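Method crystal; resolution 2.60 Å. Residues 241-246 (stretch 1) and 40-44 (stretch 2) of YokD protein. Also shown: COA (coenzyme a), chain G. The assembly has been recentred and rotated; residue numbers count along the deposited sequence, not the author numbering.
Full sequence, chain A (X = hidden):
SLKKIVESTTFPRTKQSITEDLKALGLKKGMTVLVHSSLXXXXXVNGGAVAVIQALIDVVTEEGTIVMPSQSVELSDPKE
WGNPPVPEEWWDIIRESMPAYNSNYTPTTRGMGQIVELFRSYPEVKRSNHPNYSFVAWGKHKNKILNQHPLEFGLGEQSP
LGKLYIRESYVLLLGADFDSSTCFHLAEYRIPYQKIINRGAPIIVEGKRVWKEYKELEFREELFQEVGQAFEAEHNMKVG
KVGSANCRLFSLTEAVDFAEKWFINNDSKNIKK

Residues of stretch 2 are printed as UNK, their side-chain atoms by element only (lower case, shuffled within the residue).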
# COMPACT_ATOMS: atom_id res chain seq x y z
N LYS A 241 -23.40 4.24 -12.24
CA LYS A 241 -22.87 3.55 -11.08
C LYS A 241 -21.94 2.36 -11.34
O LYS A 241 -22.21 1.53 -12.21
CB LYS A 241 -24.03 3.07 -10.21
CG LYS A 241 -24.67 4.16 -9.38
CD LYS A 241 -25.67 3.57 -8.40
CE LYS A 241 -26.35 4.65 -7.60
NZ LYS A 241 -27.56 4.13 -6.89
N VAL A 242 -20.84 2.32 -10.59
CA VAL A 242 -19.88 1.22 -10.65
C VAL A 242 -20.03 0.59 -9.27
O VAL A 242 -19.39 1.02 -8.30
CB VAL A 242 -18.45 1.70 -10.86
CG1 VAL A 242 -17.48 0.57 -10.64
CG2 VAL A 242 -18.29 2.25 -12.25
N GLY A 243 -20.89 -0.41 -9.18
CA GLY A 243 -21.16 -1.02 -7.90
C GLY A 243 -22.16 -0.10 -7.23
O GLY A 243 -23.22 0.18 -7.78
N SER A 244 -21.84 0.41 -6.04
CA SER A 244 -22.78 1.32 -5.40
C SER A 244 -22.23 2.75 -5.42
O SER A 244 -22.82 3.67 -4.85
CB SER A 244 -23.10 0.86 -3.97
OG SER A 244 -21.94 0.83 -3.17
N ALA A 245 -21.10 2.94 -6.11
CA ALA A 245 -20.47 4.25 -6.22
C ALA A 245 -20.97 5.01 -7.43
O ALA A 245 -21.22 4.42 -8.48
CB ALA A 245 -18.96 4.10 -6.30
N ASN A 246 -21.12 6.32 -7.27
CA ASN A 246 -21.59 7.20 -8.35
C ASN A 246 -20.40 7.67 -9.14
O ASN A 246 -19.46 8.21 -8.58
CB ASN A 246 -22.34 8.40 -7.77
CG ASN A 246 -23.67 8.02 -7.18
OD1 ASN A 246 -23.91 8.20 -5.99
ND2 ASN A 246 -24.55 7.49 -8.02
N UNK A 40 -14.16 2.25 -0.88
CA UNK A 40 -15.36 2.00 -0.09
C UNK A 40 -16.70 2.40 -0.72
O UNK A 40 -17.71 1.74 -0.51
c UNK A 40 -15.23 2.66 1.29
o UNK A 40 -15.00 4.05 1.19
N UNK A 41 -16.69 3.46 -1.51
CA UNK A 41 -17.90 3.94 -2.15
C UNK A 41 -18.50 2.93 -3.10
O UNK A 41 -19.60 3.12 -3.63
o UNK A 41 -16.60 4.92 -3.89
c UNK A 41 -17.59 5.20 -2.92
N UNK A 42 -17.77 1.85 -3.35
CA UNK A 42 -18.23 0.84 -4.28
C UNK A 42 -19.10 -0.23 -3.65
O UNK A 42 -19.95 -0.83 -4.32
c UNK A 42 -17.04 0.15 -4.98
c UNK A 42 -17.55 -0.91 -5.94
c UNK A 42 -16.22 1.18 -5.75
c UNK A 42 -14.95 0.62 -6.32
N UNK A 43 -18.91 -0.43 -2.35
CA UNK A 43 -19.64 -1.47 -1.65
C UNK A 43 -18.60 -2.57 -1.54
O UNK A 43 -17.58 -2.51 -2.22
N UNK A 44 -18.84 -3.57 -0.70
CA UNK A 44 -17.86 -4.64 -0.55
C UNK A 44 -17.47 -5.27 -1.87
O UNK A 44 -18.35 -5.71 -2.62
c UNK A 44 -18.38 -5.75 0.37
c UNK A 44 -16.30 -10.67 -0.39
c UNK A 44 -17.18 -8.09 0.21
c UNK A 44 -15.50 -9.88 0.40
c UNK A 44 -15.95 -8.59 0.69
c UNK A 44 -17.98 -8.91 -0.60
c UNK A 44 -17.53 -10.20 -0.89
c UNK A 44 -16.19 -6.50 1.43
c UNK A 44 -17.30 -6.74 0.69
n UNK A 44 -15.38 -7.60 1.44
N1A COA G . -14.92 -3.18 -0.73
C2A COA G . -15.28 -1.87 -0.39
N3A COA G . -14.54 -1.21 0.57
C4A COA G . -13.47 -1.81 1.18
C5A COA G . -13.06 -3.12 0.86
C6A COA G . -13.81 -3.82 -0.11
N6A COA G . -13.48 -5.05 -0.45
N7A COA G . -11.97 -3.44 1.62
C8A COA G . -11.69 -2.36 2.41
N9A COA G . -12.63 -1.34 2.12
C1B COA G . -12.78 0.01 2.71
C2B COA G . -12.07 0.29 4.06
O2B COA G . -12.69 -0.35 5.20
C3B COA G . -12.13 1.81 4.14
O3B COA G . -13.43 2.08 4.74
P3B COA G . -13.69 3.07 6.02
O7A COA G . -12.37 3.72 6.47
O8A COA G . -14.19 2.26 7.19
O9A COA G . -14.73 4.09 5.62
C4B COA G . -12.02 2.28 2.66
O4B COA G . -12.41 1.13 1.87
C5B COA G . -10.59 2.73 2.22
O5B COA G . -10.70 3.12 0.82
P1A COA G . -10.06 4.49 0.33
O1A COA G . -10.33 4.71 -1.12
O2A COA G . -8.56 4.51 0.63
O3A COA G . -10.76 5.52 1.25
P2A COA G . -12.26 6.07 1.11
O4A COA G . -13.00 5.74 2.35
O5A COA G . -13.01 5.51 -0.10
O6A COA G . -11.90 7.65 0.91
CBP COA G . -10.81 9.16 -0.80
CCP COA G . -12.03 8.29 -0.36
CDP COA G . -10.00 9.64 0.43
CEP COA G . -9.96 8.28 -1.75
CAP COA G . -11.36 10.49 -1.44
OAP COA G . -12.80 10.45 -1.33
C9P COA G . -10.99 10.71 -2.92
O9P COA G . -12.05 10.81 -3.78
N8P COA G . -9.73 10.80 -3.44
C7P COA G . -9.49 10.83 -4.90
C6P COA G . -8.35 9.96 -5.44

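Position 40 carries two side-chain atoms, a carbon followed by an oxygen. Its CA-to-CB bond points away from stretch 1, and the side chain makes no contact with it. The terminal oxygen lies instead beside the coenzyme A diphosphate, 2.8 Å from O5A and 2.9 Å from O4A of COA. One carbon and one unbranched oxygen make this Ser40, whose OG can hydrogen-bond to either phosphate oxygen.

Position 41 again has one carbon and one oxygen, but here the CA-to-CB bond runs sideways to stretch 1. The oxygen sits 3.5 Å from CB of Ala245, a packing contact, and is also hydrogen-bonded to a residue just outside the stretch. The residue is Ser41, with chi1 in the p well at 59°.

Position 42 has four side-chain carbons, forked at the first, with one arm two carbons long. That fork at CB identifies isoleucine over leucine, which branches one atom later. The CA-to-CB bond of Ile42 points away overall, although CB still touches stretch 1; CG2 lies 3.6 Å from O of Val242, and CG1 is 4.0 Å from CB of Ala245.

Position 43 has no side-chain atoms. Its phi of 102° and psi of 166° would jam a CB against the preceding carbonyl oxygen, and an ideal CB would also stand a tight 3.0 Å from OG of Ser244. This is Gly43, whose N donates to O of Ser40 at 3.1 Å and closes a tight bend.

Position 44 bears one carbon leading to fused five- and six-membered rings that hold eight carbons and one nitrogen, an indole. Trp44 directs CB away from stretch 1 and makes no contact with it; its CA lies 3.3 Å from N1A of COA, and N6A of COA approaches the ring obliquely.

The contact joins two bends. In stretch 1, a type II' turn from Val242 to Ala245 has as its own bond a weak one, N of Ala245 to O of Val242 at 3.4 Å; N of Val242 to O of Ala245, at 3.0 Å, is the shorter bond pairing the same two residues. The turn presents the backbone of Ser244 to stretch 2. There N of Ser244 donates to O of Ile42 at 2.8 Å and 152°, the well-formed hydrogen bond of the interface. The OG of Ser244 adds only weak bonding to the same region. Gly243 leaves room for the isoleucine, since an ideal CB there would clash with CG2 of Ile42 at 2.6 Å. CB of Ala245 against CG1 of Ile42 is the apolar side-chain pair of the contact. Stretch 1 packs against Ser41 to Gly43, while Ser40, Gly43 and Trp44 approach the cofactor.

Stretch 2 (40-44) SSIGW
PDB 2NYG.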